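Local coordinates for protein anopheles gambiae adenosine kinase (Anopheles gambiae, PDB 3LOO) that catalyses the ATP-dependent phosphorylation of adenosine to AMP and belongs to the pfkB family of carbohydrate kinases, at residues I93-R98 and E356-F361; E110-L115 and Y128-T133; V217-K222 and A242-K247; R262-P267 and L287-G292. One frame throughout, in Å; residues are numbered along the deposited sequence.

Contact 1. Residues I93-R98 and E356-F361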
loop_
_atom_site.group_PDB
_atom_site.type_symbol
_atom_site.label_atom_id
_atom_site.label_comp_id
_atom_site.label_asym_id
_atom_site.label_seq_id
_atom_site.Cartn_x
_atom_site.Cartn_y
_atom_site.Cartn_z
ATOM N N ILE A 93 -0.585 -10.606 -12.192
ATOM C CA ILE A 93 -0.847 -12.014 -11.855
ATOM C C ILE A 93 -2.204 -12.495 -12.416
ATOM O O ILE A 93 -2.299 -13.560 -13.011
ATOM C CB ILE A 93 -0.733 -12.252 -10.318
ATOM C CG1 ILE A 93 0.693 -11.916 -9.832
ATOM C CG2 ILE A 93 -1.171 -13.696 -9.924
ATOM C CD1 ILE A 93 0.830 -11.793 -8.356
ATOM N N LEU A 94 -3.250 -11.700 -12.264
ATOM C CA LEU A 94 -4.559 -12.108 -12.744
ATOM C C LEU A 94 -4.614 -12.297 -14.264
ATOM O O LEU A 94 -5.299 -13.207 -14.749
ATOM C CB LEU A 94 -5.595 -11.068 -12.340
ATOM C CG LEU A 94 -6.600 -11.263 -11.188
ATOM C CD1 LEU A 94 -6.410 -12.481 -10.263
ATOM C CD2 LEU A 94 -6.846 -9.929 -10.436
ATOM N N GLN A 95 -3.925 -11.440 -15.024
ATOM C CA GLN A 95 -4.048 -11.465 -16.493
ATOM C C GLN A 95 -5.515 -11.336 -16.937
ATOM O O GLN A 95 -5.996 -12.030 -17.831
ATOM C CB GLN A 95 -3.408 -12.739 -17.062
ATOM C CG GLN A 95 -1.863 -12.800 -16.844
ATOM C CD GLN A 95 -1.102 -11.765 -17.681
ATOM O OE1 GLN A 95 -0.312 -10.958 -17.155
ATOM N NE2 GLN A 95 -1.331 -11.783 -18.995
ATOM N N ARG A 96 -6.250 -10.471 -16.268
ATOM C CA ARG A 96 -7.622 -10.218 -16.665
ATOM C C ARG A 96 -7.858 -8.769 -16.317
ATOM O O ARG A 96 -8.113 -8.459 -15.138
ATOM C CB ARG A 96 -8.604 -11.154 -15.958
ATOM C CG ARG A 96 -10.016 -10.857 -16.347
ATOM C CD ARG A 96 -11.019 -11.516 -15.395
ATOM N NE ARG A 96 -12.347 -11.236 -15.924
ATOM C CZ ARG A 96 -12.927 -10.047 -15.937
ATOM N NH1 ARG A 96 -12.315 -8.977 -15.415
ATOM N NH2 ARG A 96 -14.138 -9.919 -16.462
ATOM N N PRO A 97 -7.765 -7.885 -17.330
ATOM C CA PRO A 97 -7.893 -6.458 -17.134
ATOM C C PRO A 97 -9.220 -6.067 -16.486
ATOM O O PRO A 97 -10.255 -6.749 -16.675
ATOM C CB PRO A 97 -7.773 -5.886 -18.570
ATOM C CG PRO A 97 -6.900 -6.884 -19.309
ATOM C CD PRO A 97 -7.391 -8.219 -18.729
ATOM N N ARG A 98 -9.168 -4.985 -15.713
ATOM C CA ARG A 98 -10.362 -4.353 -15.101
ATOM C C ARG A 98 -10.902 -5.081 -13.897
ATOM O O ARG A 98 -11.924 -4.669 -13.341
ATOM C CB ARG A 98 -11.486 -4.117 -16.144
ATOM C CG ARG A 98 -11.153 -3.089 -17.233
ATOM C CD ARG A 98 -12.292 -3.056 -18.298
ATOM N NE ARG A 98 -13.620 -2.971 -17.663
ATOM C CZ ARG A 98 -14.282 -1.848 -17.407
ATOM N NH1 ARG A 98 -13.748 -0.683 -17.713
ATOM N NH2 ARG A 98 -15.499 -1.896 -16.850
ATOM N N GLU A 356 6.254 -7.523 -18.025
ATOM C CA GLU A 356 6.317 -7.962 -19.411
ATOM C C GLU A 356 6.290 -9.486 -19.505
ATOM O O GLU A 356 5.840 -10.044 -20.506
ATOM C CB GLU A 356 7.576 -7.425 -20.065
ATOM C CG GLU A 356 7.680 -5.911 -20.054
ATOM C CD GLU A 356 8.801 -5.409 -20.942
ATOM O OE1 GLU A 356 8.712 -4.250 -21.414
ATOM O OE2 GLU A 356 9.765 -6.172 -21.173
ATOM N N GLY A 357 6.781 -10.152 -18.464
ATOM C CA GLY A 357 6.738 -11.603 -18.387
ATOM C C GLY A 357 5.343 -12.197 -18.243
ATOM O O GLY A 357 4.325 -11.487 -18.209
ATOM N N GLU A 358 5.318 -13.523 -18.179
ATOM C CA GLU A 358 4.118 -14.306 -17.932
ATOM C C GLU A 358 4.209 -14.803 -16.483
ATOM O O GLU A 358 5.165 -15.489 -16.139
ATOM C CB GLU A 358 4.094 -15.493 -18.902
ATOM C CG GLU A 358 2.996 -16.519 -18.674
ATOM C CD GLU A 358 1.744 -16.228 -19.485
ATOM O OE1 GLU A 358 1.170 -15.129 -19.318
ATOM O OE2 GLU A 358 1.337 -17.100 -20.296
ATOM N N PRO A 359 3.237 -14.446 -15.626
ATOM C CA PRO A 359 3.216 -14.997 -14.262
ATOM C C PRO A 359 3.125 -16.536 -14.260
ATOM O O PRO A 359 2.240 -17.110 -14.885
ATOM C CB PRO A 359 1.946 -14.384 -13.654
ATOM C CG PRO A 359 1.134 -13.939 -14.810
ATOM C CD PRO A 359 2.108 -13.532 -15.863
ATOM N N SER A 360 4.037 -17.192 -13.558
ATOM C CA SER A 360 4.103 -18.662 -13.553
ATOM C C SER A 360 3.992 -19.250 -12.136
ATOM O O SER A 360 4.622 -20.263 -11.829
ATOM C CB SER A 360 5.431 -19.088 -14.149
ATOM O OG SER A 360 6.468 -18.565 -13.337
ATOM N N PHE A 361 3.208 -18.601 -11.279
ATOM C CA PHE A 361 3.124 -18.985 -9.877
ATOM C C PHE A 361 2.466 -20.364 -9.674
ATOM O O PHE A 361 1.458 -20.686 -10.303
ATOM C CB PHE A 361 2.402 -17.897 -9.076
ATOM C CG PHE A 361 2.034 -18.316 -7.683
ATOM C CD1 PHE A 361 3.020 -18.646 -6.755
ATOM C CD2 PHE A 361 0.705 -18.392 -7.304
ATOM C CE1 PHE A 361 2.685 -19.039 -5.468
ATOM C CE2 PHE A 361 0.354 -18.795 -6.010
ATOM C CZ PHE A 361 1.349 -19.119 -5.092
#

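Contact 2. Residues E110-L115 and Y128-T133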
loop_
_atom_site.group_PDB
_atom_site.type_symbol
_atom_site.label_atom_id
_atom_site.label_comp_id
_atom_site.label_asym_id
_atom_site.label_seq_id
_atom_site.Cartn_x
_atom_site.Cartn_y
_atom_site.Cartn_z
ATOM N N GLU A 110 2.229 15.804 -17.229
ATOM C CA GLU A 110 2.945 14.672 -17.804
ATOM C C GLU A 110 3.075 13.512 -16.808
ATOM O O GLU A 110 3.095 12.369 -17.221
ATOM C CB GLU A 110 4.379 15.024 -18.190
ATOM C CG GLU A 110 4.588 16.140 -19.134
ATOM C CD GLU A 110 6.059 16.275 -19.453
ATOM O OE1 GLU A 110 6.715 17.150 -18.870
ATOM O OE2 GLU A 110 6.565 15.436 -20.230
ATOM N N TYR A 111 3.255 13.835 -15.523
ATOM C CA TYR A 111 3.469 12.804 -14.506
ATOM C C TYR A 111 2.241 11.942 -14.404
ATOM O O TYR A 111 2.381 10.752 -14.268
ATOM C CB TYR A 111 3.806 13.410 -13.122
ATOM C CG TYR A 111 5.226 13.910 -12.963
ATOM C CD1 TYR A 111 6.189 13.729 -13.966
ATOM C CD2 TYR A 111 5.617 14.560 -11.789
ATOM C CE1 TYR A 111 7.505 14.169 -13.792
ATOM C CE2 TYR A 111 6.901 14.979 -11.598
ATOM C CZ TYR A 111 7.846 14.792 -12.602
ATOM O OH TYR A 111 9.125 15.255 -12.388
ATOM N N ALA A 112 1.040 12.548 -14.457
ATOM C CA ALA A 112 -0.187 11.769 -14.410
ATOM C C ALA A 112 -0.302 10.791 -15.599
ATOM O O ALA A 112 -0.809 9.687 -15.407
ATOM C CB ALA A 112 -1.433 12.658 -14.324
ATOM N N ARG A 113 0.168 11.173 -16.800
ATOM C CA ARG A 113 0.077 10.233 -17.970
ATOM C C ARG A 113 1.030 9.076 -17.846
ATOM O O ARG A 113 0.709 7.990 -18.305
ATOM C CB ARG A 113 0.366 10.869 -19.341
ATOM C CG ARG A 113 0.288 12.332 -19.412
ATOM C CD ARG A 113 0.606 12.854 -20.827
ATOM N NE ARG A 113 -0.455 12.471 -21.730
ATOM C CZ ARG A 113 -1.514 13.226 -21.958
ATOM N NH1 ARG A 113 -2.467 12.814 -22.787
ATOM N NH2 ARG A 113 -1.606 14.386 -21.352
ATOM N N ILE A 114 2.223 9.296 -17.271
ATOM C CA ILE A 114 3.101 8.164 -16.982
ATOM C C ILE A 114 2.395 7.147 -16.059
ATOM O O ILE A 114 2.443 5.927 -16.315
ATOM C CB ILE A 114 4.468 8.607 -16.350
ATOM C CG1 ILE A 114 5.336 9.387 -17.366
ATOM C CG2 ILE A 114 5.236 7.395 -15.823
ATOM C CD1 ILE A 114 6.258 10.434 -16.707
ATOM N N LEU A 115 1.741 7.645 -14.994
ATOM C CA LEU A 115 1.030 6.771 -14.024
ATOM C C LEU A 115 -0.166 6.068 -14.706
ATOM O O LEU A 115 -0.319 4.867 -14.634
ATOM C CB LEU A 115 0.536 7.586 -12.821
ATOM C CG LEU A 115 1.634 8.226 -11.958
ATOM C CD1 LEU A 115 1.005 8.789 -10.682
ATOM C CD2 LEU A 115 2.765 7.211 -11.627
ATOM N N TYR A 128 -9.014 7.968 -11.755
ATOM C CA TYR A 128 -8.360 9.123 -11.118
ATOM C C TYR A 128 -9.299 10.328 -11.060
ATOM O O TYR A 128 -9.911 10.687 -12.065
ATOM C CB TYR A 128 -7.111 9.573 -11.890
ATOM C CG TYR A 128 -5.894 8.656 -11.910
ATOM C CD1 TYR A 128 -5.595 7.749 -10.870
ATOM C CD2 TYR A 128 -5.022 8.715 -12.990
ATOM C CE1 TYR A 128 -4.431 6.929 -10.948
ATOM C CE2 TYR A 128 -3.863 7.931 -13.052
ATOM C CZ TYR A 128 -3.574 7.040 -12.038
ATOM O OH TYR A 128 -2.412 6.257 -12.181
ATOM N N GLN A 129 -9.392 10.950 -9.893
ATOM C CA GLN A 129 -9.840 12.331 -9.788
ATOM C C GLN A 129 -8.699 13.230 -10.327
ATOM O O GLN A 129 -7.527 12.862 -10.285
ATOM C CB GLN A 129 -10.168 12.662 -8.317
ATOM C CG GLN A 129 -10.768 14.043 -8.054
ATOM C CD GLN A 129 -11.230 14.209 -6.614
ATOM O OE1 GLN A 129 -10.893 13.419 -5.746
ATOM N NE2 GLN A 129 -12.001 15.249 -6.357
ATOM N N ARG A 130 -9.058 14.390 -10.863
ATOM C CA ARG A 130 -8.097 15.283 -11.510
ATOM C C ARG A 130 -8.072 16.581 -10.754
ATOM O O ARG A 130 -9.113 17.176 -10.510
ATOM C CB ARG A 130 -8.479 15.583 -12.971
ATOM C CG ARG A 130 -8.396 14.417 -13.891
ATOM C CD ARG A 130 -6.985 14.067 -13.997
ATOM N NE ARG A 130 -6.797 12.873 -14.786
ATOM C CZ ARG A 130 -5.685 12.608 -15.464
ATOM N NH1 ARG A 130 -4.661 13.496 -15.491
ATOM N NH2 ARG A 130 -5.628 11.465 -16.138
ATOM N N SER A 131 -6.882 17.011 -10.367
ATOM C CA SER A 131 -6.695 18.350 -9.808
ATOM C C SER A 131 -6.134 19.277 -10.895
ATOM O O SER A 131 -5.085 18.992 -11.503
ATOM C CB SER A 131 -5.725 18.290 -8.635
ATOM O OG SER A 131 -5.608 19.560 -8.022
ATOM N N ALA A 132 -6.793 20.396 -11.151
ATOM C CA ALA A 132 -6.176 21.367 -12.083
ATOM C C ALA A 132 -5.200 22.321 -11.366
ATOM O O ALA A 132 -4.364 22.996 -12.031
ATOM C CB ALA A 132 -7.231 22.132 -12.881
ATOM N N THR A 133 -5.272 22.340 -10.026
ATOM C CA THR A 133 -4.418 23.233 -9.211
ATOM C C THR A 133 -3.113 22.643 -8.731
ATOM O O THR A 133 -2.163 23.396 -8.526
ATOM C CB THR A 133 -5.144 23.840 -7.983
ATOM O OG1 THR A 133 -5.425 22.809 -7.028
ATOM C CG2 THR A 133 -6.435 24.570 -8.407
#

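Contact 3. Residues V217-K222 and A242-K247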
loop_
_atom_site.group_PDB
_atom_site.type_symbol
_atom_site.label_atom_id
_atom_site.label_comp_id
_atom_site.label_asym_id
_atom_site.label_seq_id
_atom_site.Cartn_x
_atom_site.Cartn_y
_atom_site.Cartn_z
ATOM N N VAL A 217 2.255 6.457 10.295
ATOM C CA VAL A 217 0.809 6.344 10.287
ATOM C C VAL A 217 0.182 6.161 11.708
ATOM O O VAL A 217 -0.675 6.938 12.103
ATOM C CB VAL A 217 0.313 5.287 9.230
ATOM C CG1 VAL A 217 -1.150 4.983 9.477
ATOM C CG2 VAL A 217 0.589 5.837 7.776
ATOM N N PRO A 218 0.614 5.136 12.475
ATOM C CA PRO A 218 0.085 5.070 13.863
ATOM C C PRO A 218 0.565 6.218 14.786
ATOM O O PRO A 218 -0.171 6.620 15.729
ATOM C CB PRO A 218 0.621 3.722 14.388
ATOM C CG PRO A 218 1.811 3.366 13.496
ATOM C CD PRO A 218 1.484 3.985 12.136
ATOM N N GLN A 219 1.760 6.753 14.501
ATOM C CA GLN A 219 2.279 7.891 15.234
ATOM C C GLN A 219 1.471 9.149 14.993
ATOM O O GLN A 219 1.341 9.948 15.905
ATOM C CB GLN A 219 3.733 8.163 14.871
ATOM C CG GLN A 219 4.647 7.146 15.469
ATOM C CD GLN A 219 5.952 7.033 14.733
ATOM O OE1 GLN A 219 6.262 7.875 13.881
ATOM N NE2 GLN A 219 6.724 5.978 15.036
ATOM N N PHE A 220 0.976 9.357 13.764
ATOM C CA PHE A 220 0.266 10.607 13.416
ATOM C C PHE A 220 -1.263 10.513 13.556
ATOM O O PHE A 220 -1.951 11.520 13.761
ATOM C CB PHE A 220 0.551 10.989 11.956
ATOM C CG PHE A 220 1.908 11.651 11.699
ATOM C CD1 PHE A 220 2.950 11.638 12.641
ATOM C CD2 PHE A 220 2.145 12.236 10.463
ATOM C CE1 PHE A 220 4.203 12.216 12.355
ATOM C CE2 PHE A 220 3.421 12.808 10.153
ATOM C CZ PHE A 220 4.447 12.802 11.115
ATOM N N TYR A 221 -1.813 9.310 13.386
ATOM C CA TYR A 221 -3.276 9.181 13.254
ATOM C C TYR A 221 -3.767 8.026 14.133
ATOM O O TYR A 221 -4.486 7.104 13.674
ATOM C CB TYR A 221 -3.670 8.948 11.777
ATOM C CG TYR A 221 -2.908 9.760 10.777
ATOM C CD1 TYR A 221 -3.072 11.158 10.681
ATOM C CD2 TYR A 221 -2.041 9.125 9.866
ATOM C CE1 TYR A 221 -2.355 11.915 9.732
ATOM C CE2 TYR A 221 -1.375 9.853 8.906
ATOM C CZ TYR A 221 -1.509 11.238 8.856
ATOM O OH TYR A 221 -0.794 11.918 7.900
ATOM N N LYS A 222 -3.353 8.054 15.399
ATOM C CA LYS A 222 -3.627 6.930 16.285
ATOM C C LYS A 222 -5.128 6.709 16.450
ATOM O O LYS A 222 -5.613 5.565 16.369
ATOM C CB LYS A 222 -2.991 7.138 17.657
ATOM C CG LYS A 222 -3.040 5.900 18.498
ATOM C CD LYS A 222 -3.777 6.168 19.777
ATOM C CE LYS A 222 -4.003 4.883 20.543
ATOM N NZ LYS A 222 -3.814 5.096 21.992
ATOM N N ALA A 242 4.487 -2.532 12.858
ATOM C CA ALA A 242 3.854 -3.232 13.966
ATOM C C ALA A 242 4.380 -2.753 15.363
ATOM O O ALA A 242 3.592 -2.495 16.298
ATOM C CB ALA A 242 3.987 -4.756 13.789
ATOM N N ILE A 243 5.694 -2.643 15.488
ATOM C CA ILE A 243 6.336 -2.060 16.708
ATOM C C ILE A 243 5.909 -0.604 16.936
ATOM O O ILE A 243 5.511 -0.229 18.046
ATOM C CB ILE A 243 7.874 -2.246 16.632
ATOM C CG1 ILE A 243 8.161 -3.741 16.742
ATOM C CG2 ILE A 243 8.648 -1.349 17.686
ATOM C CD1 ILE A 243 9.583 -4.172 16.247
ATOM N N ALA A 244 5.912 0.204 15.871
ATOM C CA ALA A 244 5.438 1.557 15.974
ATOM C C ALA A 244 3.988 1.608 16.490
ATOM O O ALA A 244 3.651 2.424 17.370
ATOM C CB ALA A 244 5.587 2.277 14.597
ATOM N N LEU A 245 3.127 0.725 15.990
ATOM C CA LEU A 245 1.746 0.684 16.458
ATOM C C LEU A 245 1.647 0.313 17.959
ATOM O O LEU A 245 0.886 0.925 18.718
ATOM C CB LEU A 245 0.908 -0.297 15.612
ATOM C CG LEU A 245 -0.572 -0.456 15.990
ATOM C CD1 LEU A 245 -1.334 -1.110 14.867
ATOM C CD2 LEU A 245 -0.707 -1.388 17.190
ATOM N N ALA A 246 2.393 -0.714 18.337
ATOM C CA ALA A 246 2.491 -1.200 19.710
ATOM C C ALA A 246 2.900 -0.090 20.703
ATOM O O ALA A 246 2.307 0.005 21.781
ATOM C CB ALA A 246 3.465 -2.365 19.782
ATOM N N LYS A 247 3.851 0.759 20.327
ATOM C CA LYS A 247 4.211 1.946 21.147
ATOM C C LYS A 247 3.020 2.890 21.315
ATOM O O LYS A 247 2.712 3.263 22.431
ATOM C CB LYS A 247 5.383 2.746 20.564
ATOM C CG LYS A 247 6.632 1.915 20.197
ATOM C CD LYS A 247 7.553 1.638 21.383
ATOM C CE LYS A 247 8.783 0.791 20.965
ATOM N NZ LYS A 247 9.641 1.552 19.997
HETATM O O HOH W 1 5.245 4.705 17.536
#

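Contact 4. Residues R262-P267 and L287-G292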
loop_
_atom_site.group_PDB
_atom_site.type_symbol
_atom_site.label_atom_id
_atom_site.label_comp_id
_atom_site.label_asym_id
_atom_site.label_seq_id
_atom_site.Cartn_x
_atom_site.Cartn_y
_atom_site.Cartn_z
ATOM N N ARG A 262 -2.671 -9.231 19.835
ATOM C CA ARG A 262 -3.428 -8.146 20.444
ATOM C C ARG A 262 -4.238 -7.389 19.394
ATOM O O ARG A 262 -5.410 -7.075 19.623
ATOM C CB ARG A 262 -2.513 -7.120 21.171
ATOM C CG ARG A 262 -1.736 -7.592 22.399
ATOM C CD ARG A 262 -2.509 -7.432 23.703
ATOM N NE ARG A 262 -2.536 -6.087 24.308
ATOM C CZ ARG A 262 -1.590 -5.562 25.115
ATOM N NH1 ARG A 262 -0.443 -6.200 25.391
ATOM N NH2 ARG A 262 -1.783 -4.356 25.622
ATOM N N ILE A 263 -3.612 -7.047 18.268
ATOM C CA ILE A 263 -4.362 -6.361 17.197
ATOM C C ILE A 263 -5.519 -7.254 16.670
ATOM O O ILE A 263 -6.655 -6.787 16.514
ATOM C CB ILE A 263 -3.456 -5.970 16.018
ATOM C CG1 ILE A 263 -2.333 -4.994 16.462
ATOM C CG2 ILE A 263 -4.314 -5.417 14.846
ATOM C CD1 ILE A 263 -1.137 -4.942 15.406
ATOM N N ALA A 264 -5.207 -8.524 16.415
ATOM C CA ALA A 264 -6.187 -9.480 15.867
ATOM C C ALA A 264 -7.414 -9.573 16.794
ATOM O O ALA A 264 -8.539 -9.704 16.308
ATOM C CB ALA A 264 -5.577 -10.857 15.651
ATOM N N ALA A 265 -7.181 -9.437 18.110
ATOM C CA ALA A 265 -8.235 -9.655 19.110
ATOM C C ALA A 265 -9.096 -8.441 19.366
ATOM O O ALA A 265 -10.052 -8.532 20.113
ATOM C CB ALA A 265 -7.633 -10.208 20.443
ATOM N N LEU A 266 -8.799 -7.307 18.734
ATOM C CA LEU A 266 -9.595 -6.112 18.928
ATOM C C LEU A 266 -11.048 -6.307 18.508
ATOM O O LEU A 266 -11.334 -7.085 17.587
ATOM C CB LEU A 266 -8.990 -4.905 18.188
ATOM C CG LEU A 266 -7.694 -4.262 18.718
ATOM C CD1 LEU A 266 -7.046 -3.412 17.630
ATOM C CD2 LEU A 266 -7.965 -3.406 19.962
ATOM N N PRO A 267 -11.982 -5.581 19.161
ATOM C CA PRO A 267 -13.397 -5.651 18.794
ATOM C C PRO A 267 -13.585 -5.495 17.287
ATOM O O PRO A 267 -12.896 -4.708 16.653
ATOM C CB PRO A 267 -14.001 -4.440 19.519
ATOM C CG PRO A 267 -13.139 -4.317 20.765
ATOM C CD PRO A 267 -11.752 -4.699 20.327
ATOM N N LEU A 287 4.576 -13.532 8.952
ATOM C CA LEU A 287 3.796 -14.043 10.072
ATOM C C LEU A 287 2.308 -13.832 9.845
ATOM O O LEU A 287 1.884 -12.740 9.468
ATOM C CB LEU A 287 4.188 -13.371 11.397
ATOM C CG LEU A 287 5.668 -13.197 11.708
ATOM C CD1 LEU A 287 5.799 -12.274 12.926
ATOM C CD2 LEU A 287 6.351 -14.584 11.915
ATOM N N LEU A 288 1.532 -14.891 10.074
ATOM C CA LEU A 288 0.080 -14.857 9.956
ATOM C C LEU A 288 -0.528 -15.038 11.330
ATOM O O LEU A 288 -0.283 -16.065 12.009
ATOM C CB LEU A 288 -0.441 -15.979 9.017
ATOM C CG LEU A 288 -1.950 -16.311 9.089
ATOM C CD1 LEU A 288 -2.804 -15.121 8.698
ATOM C CD2 LEU A 288 -2.282 -17.532 8.193
ATOM N N ILE A 289 -1.346 -14.073 11.724
ATOM C CA ILE A 289 -2.078 -14.151 12.968
ATOM C C ILE A 289 -3.571 -14.097 12.680
ATOM O O ILE A 289 -4.030 -13.178 11.987
ATOM C CB ILE A 289 -1.699 -12.982 13.943
ATOM C CG1 ILE A 289 -0.174 -12.885 14.144
ATOM C CG2 ILE A 289 -2.422 -13.149 15.297
ATOM C CD1 ILE A 289 0.548 -11.827 13.264
ATOM N N GLU A 290 -4.318 -15.075 13.201
ATOM C CA GLU A 290 -5.762 -15.082 13.091
ATOM C C GLU A 290 -6.383 -14.928 14.449
ATOM O O GLU A 290 -5.997 -15.617 15.389
ATOM C CB GLU A 290 -6.296 -16.396 12.474
ATOM C CG GLU A 290 -7.838 -16.329 12.241
ATOM C CD GLU A 290 -8.446 -17.631 11.707
ATOM O OE1 GLU A 290 -8.425 -18.666 12.423
ATOM O OE2 GLU A 290 -8.967 -17.601 10.576
ATOM N N ALA A 291 -7.384 -14.065 14.543
ATOM C CA ALA A 291 -8.113 -13.925 15.787
ATOM C C ALA A 291 -8.654 -15.301 16.210
ATOM O O ALA A 291 -9.006 -16.140 15.359
ATOM C CB ALA A 291 -9.236 -12.939 15.621
ATOM N N GLY A 292 -8.682 -15.547 17.508
ATOM C CA GLY A 292 -9.269 -16.781 18.025
ATOM C C GLY A 292 -8.310 -17.964 18.048
ATOM O O GLY A 292 -8.743 -19.110 18.219
#

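Contact 1. Residues I93-R98 and E356-F361
Pro359 brings its ring against Ile93 in the last turn of helix 82-94 and Gln95 just beyond it, and apolar touching carries this surface contact. The ring CB faces the helix backbone, with Pro359 CB 4.1 Å from Ile93 CA. The ring CG meets the glutamine chain, Pro359 CG lying 3.8 Å from Gln95 CG. Ring and chain run at a slant to each other, and the compact, rigid proline offers CB, CG and CD as an apolar surface with no polar end to satisfy. Gln95 reaches it through a first torsion (chi1 -65°) that sets CG beside its own backbone N and lays that carbon against the ring.

Backbone polar groups come next. Gln95 is the first residue past the helix and takes a left-handed conformation with positive phi, so the chain turns away from the helix there. Ile93 O lies 3.9 Å from Pro359 CG, a plain van der Waals approach, and no hydrogen bond joins the two segments.

The neighbourhood supplies what they lack: Gly357 O is hydrogen-bonded to Trp92 NE1, while Ile93 packs on Cys339, Trp342 and Ala343 of helix 333-350. Phe361 meets the ring of Trp342. A C-terminal tail is thereby laid across the C-terminal end of helix 82-94, on the helical layer of the ribokinase-like (pfkB) alpha/beta fold.

Contact 2. Residues E110-L115 and Y128-T133
Ala112 and Leu115 of helix 110-122 pack on Tyr128 and Arg130 of strand 125-131 in a buried helix-on-sheet contact at an edge of the large sheet. The short helix and strand segments run antiparallel, at 172°, with axes 11.3 Å apart, and side chains fill the distance between them.

Tyr128 spans most of it. A chi1 of -68° swings its ring under the helix until the hydroxyl meets the backbone turn: Tyr128 OH is 3.3 Å from Leu115 CB and 3.4 Å from Leu115 C. The ring itself is met obliquely, Leu115 CB lying 4.2 Å from Tyr128 CZ. A tyrosine suits the place because its apolar ring can be buried while its tip is satisfied elsewhere, by a hydrogen bond to Gln84 OE1.

Arg130 starts from the strand, bends at chi2 and brings Arg130 NH1 to 3.5 Å from Ala112 CB. The small methyl lets the guanidinium come close to the helix, its approach again oblique. NH1 also makes a weak hydrogen bond to Gly107 O, and NH2 a long, weak ion pair with Glu116. Ala112 touches Val106 as well, which ties the helix to strand 100-107. Strand 100-107, helix 110-122 and strand 125-131 together make a classical beta-alpha-beta crossover unit.

Contact 3. Residues V217-K222 and A242-K247
Ala244 O accepts a hydrogen bond from a water at 2.8 Å, and the same water accepts one from the amide of Gln219, with Gln219 NE2 3.2 Å from its oxygen. A single water thus bridges a helix carbonyl and a side chain of the opposite segment, and no direct hydrogen bond links the two. Gln219 can serve it because CG lies anti to the carbonyl carbon (chi1 -74°) and the chain stays extended beyond, so the amide reaches across to helix 239-248. On its way Gln219 NE2 passes 3.9 Å from Ala244 CB.

Under the bridge the packing is apolar and close. Pro218 presents its ring to the helix: Pro218 CB is 3.8 Å from Leu245 CA, and Pro218 CG is 4.1 Å from Ala244 CB. The ring thus rests against backbone as well as side chain, which the small methyl of Ala244 makes possible. These two helices, 216-220 and 239-248, follow the neighbouring parallel strands 207-211 and 234-238, so the contact belongs to the layer of helices packed along the central sheet of the ribokinase-like fold. Leu245 CB still touches the proline, 4.2 Å from Pro218 CB, while the rest of the leucine side chain packs on Leu212, Phe229 and Ile263.

At the end of helix 216-220, Tyr221 takes the N-cap position of helix 222-228, and Phe220 CB sits 3.5 Å above the plane of the Tyr221 ring, over its centre. Lys222 reaches back to helix 239-248, where NZ is hydrogen-bonded to Glu248 O and the ammonium makes a cation-pi contact with Phe249.

Contact 4. Residues R262-P267 and L287-G292
Ile289 leans toward Ala264, and its branches divide the work. At the root, Ile289 CB is still 4.7 Å from Ala264 CB. The CG2 methyl, on the far side of CB from the backbone N, closes the gap, with Ile289 CG2 3.9 Å from Ala264 CB. The other branch leads elsewhere: chi1 of -52° places CG1 beside the backbone N, where Ile289 CG1 stands 6.0 Å from Ala264 CB, and the CD1 tip goes farther still. A beta-branched residue suits this strand position, offering one methyl to the helix end while CG1 and CD1 stand farther from Ala264. The side chain as a whole also packs on Lys261 and Val296.

Two residues on, Ala291 completes the contact. Ala291 CB is 3.4 Å from Ala264 O, and Ala264 CB in turn lies 3.8 Å from Ala291 N. Ala264 CB and Ala291 CB are 4.2 Å apart. With side chains this small, the backbones come within 4.8 Å at Ala264 CA and Ala291 CA. Ala264 O is also hydrogen-bonded to Arg275 NH1, and the same arginine takes the carbonyls of Leu266 and Pro267, so the chain leaving the helix is secured just where it meets the sheet.

The contact thus sets the C-terminal end of helix 256-264 over the end of strand 284-290, which runs antiparallel between strands 276-281 and 297-299.

Overall arrangement
Contacts 2 and 4 lie toward the two edges of one large mixed sheet, on opposite sides of the chain's centre and about 38 Å apart between centres. Contact 3 comes between them in sequence, and its helix 239-248 is followed in the chain by helix 256-264 of contact 4. Those two contacts touch, Leu245 CD1 lying 3.9 Å from Ile263 CD1. Contact 1 closes the longest loop, enclosing the other three in sequence. The side chains of Leu115, Ile93, Pro218 and Ile289 are about 8, 12, 12 and 13 Å from the bound bis(adenosine)-5'-tetraphosphate, beyond direct touching distance of it, and the side chain of Pro218 is about 11 Å from a magnesium ion.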